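Local coordinates for protein ATP:cob(I)alamin adenosyltransferase, putative (Burkholderia thailandensis, PDB 2ZHZ) that probably transfers the adenosyl group of ATP to the cobalt of cobalamin, making adenosylcobalamin and releasing triphosphate, at residues L103-G117 and R164-W177. Residues are numbered along the deposited sequence; the frame is centred on the assembly and turned at random.
Sequences LPPLEEFILPGGARG and RVLNRAAGGADVLW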
loop_
_atom_site.group_PDB
_atom_site.type_symbol
_atom_site.label_atom_id
_atom_site.label_comp_id
_atom_site.label_asym_id
_atom_site.label_seq_id
_atom_site.Cartn_x
_atom_site.Cartn_y
_atom_site.Cartn_z
ATOM N N LEU B 103 -27.953 -5.632 2.851
ATOM C CA LEU B 103 -27.737 -4.228 2.509
ATOM C C LEU B 103 -28.684 -3.749 1.414
ATOM O O LEU B 103 -29.066 -4.511 0.529
ATOM C CB LEU B 103 -26.293 -4.022 2.024
ATOM C CG LEU B 103 -25.126 -4.203 2.998
ATOM C CD1 LEU B 103 -23.819 -4.318 2.211
ATOM C CD2 LEU B 103 -25.070 -3.026 3.962
ATOM N N PRO B 104 -29.089 -2.474 1.467
ATOM C CA PRO B 104 -29.987 -1.976 0.423
ATOM C C PRO B 104 -29.219 -1.920 -0.895
ATOM O O PRO B 104 -27.997 -1.766 -0.898
ATOM C CB PRO B 104 -30.377 -0.589 0.936
ATOM C CG PRO B 104 -29.188 -0.176 1.745
ATOM C CD PRO B 104 -28.851 -1.446 2.494
ATOM N N PRO B 105 -29.922 -2.049 -2.030
ATOM C CA PRO B 105 -29.246 -2.007 -3.329
ATOM C C PRO B 105 -28.389 -0.760 -3.529
ATOM O O PRO B 105 -28.750 0.339 -3.102
ATOM C CB PRO B 105 -30.403 -2.095 -4.325
ATOM C CG PRO B 105 -31.559 -1.497 -3.566
ATOM C CD PRO B 105 -31.382 -2.107 -2.200
ATOM N N LEU B 106 -27.243 -0.944 -4.173
ATOM C CA LEU B 106 -26.321 0.153 -4.432
ATOM C C LEU B 106 -26.940 1.104 -5.450
ATOM O O LEU B 106 -27.144 0.740 -6.607
ATOM C CB LEU B 106 -24.996 -0.399 -4.959
ATOM C CG LEU B 106 -23.833 0.585 -5.091
ATOM C CD1 LEU B 106 -23.499 1.175 -3.727
ATOM C CD2 LEU B 106 -22.632 -0.140 -5.675
ATOM N N GLU B 107 -27.240 2.322 -5.010
ATOM C CA GLU B 107 -27.854 3.329 -5.871
ATOM C C GLU B 107 -26.845 4.146 -6.673
ATOM O O GLU B 107 -26.559 3.837 -7.831
ATOM C CB GLU B 107 -28.722 4.266 -5.027
ATOM C CG GLU B 107 -28.017 4.827 -3.799
ATOM C CD GLU B 107 -28.893 5.777 -3.005
ATOM O OE1 GLU B 107 -29.946 5.334 -2.498
ATOM O OE2 GLU B 107 -28.527 6.967 -2.890
ATOM N N GLU B 108 -26.314 5.194 -6.050
ATOM C CA GLU B 108 -25.342 6.072 -6.691
ATOM C C GLU B 108 -23.949 5.485 -6.529
ATOM O O GLU B 108 -23.750 4.552 -5.750
ATOM C CB GLU B 108 -25.359 7.455 -6.030
ATOM C CG GLU B 108 -26.676 7.841 -5.369
ATOM C CD GLU B 108 -27.831 7.907 -6.346
ATOM O OE1 GLU B 108 -28.208 6.852 -6.901
ATOM O OE2 GLU B 108 -28.364 9.019 -6.559
ATOM N N PHE B 109 -22.988 6.023 -7.272
ATOM C CA PHE B 109 -21.612 5.563 -7.148
ATOM C C PHE B 109 -21.173 6.066 -5.786
ATOM O O PHE B 109 -21.595 7.139 -5.358
ATOM C CB PHE B 109 -20.707 6.198 -8.202
ATOM C CG PHE B 109 -20.943 5.707 -9.594
ATOM C CD1 PHE B 109 -21.570 6.516 -10.533
ATOM C CD2 PHE B 109 -20.513 4.443 -9.978
ATOM C CE1 PHE B 109 -21.761 6.077 -11.839
ATOM C CE2 PHE B 109 -20.699 3.991 -11.282
ATOM C CZ PHE B 109 -21.325 4.810 -12.215
ATOM N N ILE B 110 -20.338 5.305 -5.095
ATOM C CA ILE B 110 -19.877 5.759 -3.796
ATOM C C ILE B 110 -18.379 6.015 -3.819
ATOM O O ILE B 110 -17.651 5.475 -4.653
ATOM C CB ILE B 110 -20.204 4.745 -2.680
ATOM C CG1 ILE B 110 -19.406 3.461 -2.876
ATOM C CG2 ILE B 110 -21.694 4.442 -2.677
ATOM C CD1 ILE B 110 -19.625 2.454 -1.769
ATOM N N LEU B 111 -17.935 6.864 -2.904
ATOM C CA LEU B 111 -16.526 7.206 -2.784
ATOM C C LEU B 111 -15.953 6.393 -1.629
ATOM O O LEU B 111 -16.660 6.086 -0.667
ATOM C CB LEU B 111 -16.371 8.702 -2.497
ATOM C CG LEU B 111 -16.945 9.648 -3.554
ATOM C CD1 LEU B 111 -16.785 11.094 -3.105
ATOM C CD2 LEU B 111 -16.237 9.413 -4.876
ATOM N N PRO B 112 -14.665 6.029 -1.709
ATOM C CA PRO B 112 -14.066 5.248 -0.622
ATOM C C PRO B 112 -13.887 6.078 0.649
ATOM O O PRO B 112 -13.203 7.099 0.647
ATOM C CB PRO B 112 -12.742 4.779 -1.223
ATOM C CG PRO B 112 -12.385 5.905 -2.171
ATOM C CD PRO B 112 -13.711 6.237 -2.816
ATOM N N GLY B 113 -14.512 5.637 1.735
ATOM C CA GLY B 113 -14.400 6.367 2.986
ATOM C C GLY B 113 -15.585 6.150 3.904
ATOM O O GLY B 113 -16.388 5.246 3.684
ATOM N N GLY B 114 -15.696 6.989 4.928
ATOM C CA GLY B 114 -16.783 6.870 5.888
ATOM C C GLY B 114 -16.202 6.632 7.265
ATOM O O GLY B 114 -15.290 7.344 7.680
ATOM N N ALA B 115 -16.719 5.640 7.985
ATOM C CA ALA B 115 -16.187 5.330 9.305
ATOM C C ALA B 115 -14.753 4.856 9.079
ATOM O O ALA B 115 -14.438 4.338 8.007
ATOM C CB ALA B 115 -17.017 4.231 9.965
ATOM N N ARG B 116 -13.884 5.031 10.069
ATOM C CA ARG B 116 -12.490 4.617 9.920
ATOM C C ARG B 116 -12.350 3.173 9.445
ATOM O O ARG B 116 -11.498 2.868 8.613
ATOM C CB ARG B 116 -11.729 4.802 11.234
ATOM C CG ARG B 116 -10.240 4.477 11.141
ATOM C CD ARG B 116 -9.518 4.981 12.381
ATOM N NE ARG B 116 -9.621 6.436 12.489
ATOM C CZ ARG B 116 -9.649 7.109 13.636
ATOM N NH1 ARG B 116 -9.584 6.460 14.791
ATOM N NH2 ARG B 116 -9.744 8.434 13.628
ATOM N N GLY B 117 -13.184 2.283 9.976
ATOM C CA GLY B 117 -13.116 0.889 9.573
ATOM C C GLY B 117 -13.482 0.690 8.111
ATOM O O GLY B 117 -12.826 -0.066 7.390
ATOM N N ARG B 164 -19.299 -1.222 3.222
ATOM C CA ARG B 164 -20.669 -0.729 3.379
ATOM C C ARG B 164 -21.243 -1.252 4.692
ATOM O O ARG B 164 -21.928 -0.528 5.415
ATOM C CB ARG B 164 -21.553 -1.187 2.214
ATOM C CG ARG B 164 -21.153 -0.638 0.848
ATOM C CD ARG B 164 -22.188 -1.008 -0.207
ATOM N NE ARG B 164 -23.491 -0.416 0.101
ATOM C CZ ARG B 164 -24.660 -0.893 -0.322
ATOM N NH1 ARG B 164 -24.708 -1.978 -1.081
ATOM N NH2 ARG B 164 -25.786 -0.285 0.026
ATOM N N VAL B 165 -20.960 -2.516 4.995
ATOM C CA VAL B 165 -21.426 -3.132 6.232
ATOM C C VAL B 165 -20.879 -2.364 7.428
ATOM O O VAL B 165 -21.598 -2.118 8.400
ATOM C CB VAL B 165 -20.959 -4.602 6.339
ATOM C CG1 VAL B 165 -21.226 -5.138 7.741
ATOM C CG2 VAL B 165 -21.678 -5.448 5.304
ATOM N N LEU B 166 -19.607 -1.979 7.353
ATOM C CA LEU B 166 -18.967 -1.245 8.440
ATOM C C LEU B 166 -19.491 0.175 8.626
ATOM O O LEU B 166 -19.519 0.685 9.748
ATOM C CB LEU B 166 -17.443 -1.231 8.250
ATOM C CG LEU B 166 -16.790 -2.604 8.474
ATOM C CD1 LEU B 166 -15.284 -2.529 8.221
ATOM C CD2 LEU B 166 -17.061 -3.065 9.902
ATOM N N ASN B 167 -19.892 0.828 7.540
ATOM C CA ASN B 167 -20.434 2.174 7.673
ATOM C C ASN B 167 -21.776 2.090 8.404
ATOM O O ASN B 167 -22.091 2.932 9.246
ATOM C CB ASN B 167 -20.613 2.840 6.304
ATOM C CG ASN B 167 -19.374 3.613 5.869
ATOM O OD1 ASN B 167 -18.723 4.263 6.688
ATOM N ND2 ASN B 167 -19.057 3.564 4.577
ATOM N N ARG B 168 -22.553 1.059 8.087
ATOM C CA ARG B 168 -23.857 0.848 8.718
ATOM C C ARG B 168 -23.663 0.560 10.205
ATOM O O ARG B 168 -24.346 1.125 11.062
ATOM C CB ARG B 168 -24.569 -0.346 8.077
ATOM C CG ARG B 168 -24.607 -0.321 6.561
ATOM C CD ARG B 168 -25.738 0.532 6.024
ATOM N NE ARG B 168 -27.041 -0.067 6.294
ATOM C CZ ARG B 168 -28.183 0.354 5.758
ATOM N NH1 ARG B 168 -28.184 1.382 4.917
ATOM N NH2 ARG B 168 -29.324 -0.253 6.060
ATOM N N ALA B 169 -22.718 -0.329 10.496
ATOM C CA ALA B 169 -22.415 -0.727 11.864
ATOM C C ALA B 169 -22.021 0.458 12.735
ATOM O O ALA B 169 -22.301 0.474 13.933
ATOM C CB ALA B 169 -21.300 -1.765 11.865
ATOM N N ALA B 170 -21.370 1.446 12.130
ATOM C CA ALA B 170 -20.935 2.632 12.860
ATOM C C ALA B 170 -22.076 3.635 12.997
ATOM O O ALA B 170 -21.921 4.682 13.625
ATOM C CB ALA B 170 -19.751 3.278 12.154
ATOM N N GLY B 171 -23.219 3.305 12.404
ATOM C CA GLY B 171 -24.373 4.181 12.475
ATOM C C GLY B 171 -24.350 5.251 11.403
ATOM O O GLY B 171 -25.075 6.245 11.486
ATOM N N GLY B 172 -23.514 5.048 10.390
ATOM C CA GLY B 172 -23.416 6.015 9.317
ATOM C C GLY B 172 -23.896 5.460 7.995
ATOM O O GLY B 172 -24.712 4.537 7.950
ATOM N N ALA B 173 -23.385 6.024 6.908
ATOM C CA ALA B 173 -23.761 5.587 5.573
ATOM C C ALA B 173 -22.566 5.721 4.639
ATOM O O ALA B 173 -21.508 6.208 5.037
ATOM C CB ALA B 173 -24.930 6.422 5.060
ATOM N N ASP B 174 -22.737 5.289 3.397
ATOM C CA ASP B 174 -21.664 5.372 2.418
ATOM C C ASP B 174 -21.550 6.789 1.865
ATOM O O ASP B 174 -22.544 7.515 1.768
ATOM C CB ASP B 174 -21.914 4.392 1.270
ATOM C CG ASP B 174 -21.999 2.954 1.743
ATOM O OD1 ASP B 174 -21.062 2.503 2.431
ATOM O OD2 ASP B 174 -22.999 2.280 1.424
ATOM N N VAL B 175 -20.327 7.178 1.521
ATOM C CA VAL B 175 -20.066 8.497 0.959
ATOM C C VAL B 175 -20.416 8.419 -0.521
ATOM O O VAL B 175 -19.854 7.605 -1.252
ATOM C CB VAL B 175 -18.580 8.877 1.113
ATOM C CG1 VAL B 175 -18.351 10.296 0.620
ATOM C CG2 VAL B 175 -18.161 8.739 2.566
ATOM N N LEU B 176 -21.343 9.265 -0.961
ATOM C CA LEU B 176 -21.777 9.245 -2.351
ATOM C C LEU B 176 -21.061 10.238 -3.264
ATOM O O LEU B 176 -20.688 11.334 -2.848
ATOM C CB LEU B 176 -23.286 9.492 -2.421
ATOM C CG LEU B 176 -24.155 8.579 -1.552
ATOM C CD1 LEU B 176 -25.610 8.996 -1.676
ATOM C CD2 LEU B 176 -23.974 7.127 -1.976
ATOM N N TRP B 177 -20.876 9.834 -4.516
ATOM C CA TRP B 177 -20.230 10.677 -5.512
ATOM C C TRP B 177 -21.268 11.676 -6.015
ATOM O O TRP B 177 -22.460 11.378 -6.037
ATOM C CB TRP B 177 -19.723 9.819 -6.671
ATOM C CG TRP B 177 -19.166 10.611 -7.808
ATOM C CD1 TRP B 177 -18.099 11.463 -7.772
ATOM C CD2 TRP B 177 -19.647 10.626 -9.157
ATOM N NE1 TRP B 177 -17.885 12.007 -9.017
ATOM C CE2 TRP B 177 -18.821 11.509 -9.885
ATOM C CE3 TRP B 177 -20.698 9.977 -9.822
ATOM C CZ2 TRP B 177 -19.012 11.763 -11.250
ATOM C CZ3 TRP B 177 -20.889 10.230 -11.181
ATOM C CH2 TRP B 177 -20.048 11.116 -11.878
HETATM O O HOH W 1 -18.137 5.288 1.425
#
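Ile110 and Leu176 centre a short, weakly bonded antiparallel pairing at one end of the helix bundle, where the 103-115 connection packs on the end of helix 147-169 and the tail after it. They form a non-hydrogen-bonded pair. Trp177 N donates to Phe109 O at 2.9 Å, and Leu111 N donates to Val175 O. A water takes the N-H of Val175 and donates to Leu111 O and Gly113 O, standing in for a second direct bond between Leu111 and Val175.

Asn167 clips the end of the loop to helix 147-169. Its OD1 accepts Ala115 N at 2.8 Å, nearly along the C=O axis, at the N-cap position of helix 116-141. ND2 donates to Gly113 O at 3.3 Å, in both planes. It also donates to Asp174 OD1, on its anti side. Both ends of the amide are thus held, which fixes its flip.

Arg164 NH2 donates to Pro104 O at 2.8 Å. The chain bends at chi3 (62°), so that NE faces Asp174 OD2 (3.0 Å, salt bridge) while NH2 faces Pro104 O. Asp174 thereby couples Arg164 to Asn167. Leu106 CD1 and Leu103 lie over opposite faces of this guanidinium.

The Phe109 ring and the six-membered ring of Trp177 meet obliquely, planes at 72°. Both rings also meet Phe70 of a neighbouring subunit. The Phe109 side chain is about 9 Å from a bound ATP, so the contact lies near a nucleotide site. It ties the connection between helices 86-101 and 116-141 to helix 147-169 and the C-terminal strand, with Leu106 and Ile110 packed on Phe160 of that helix.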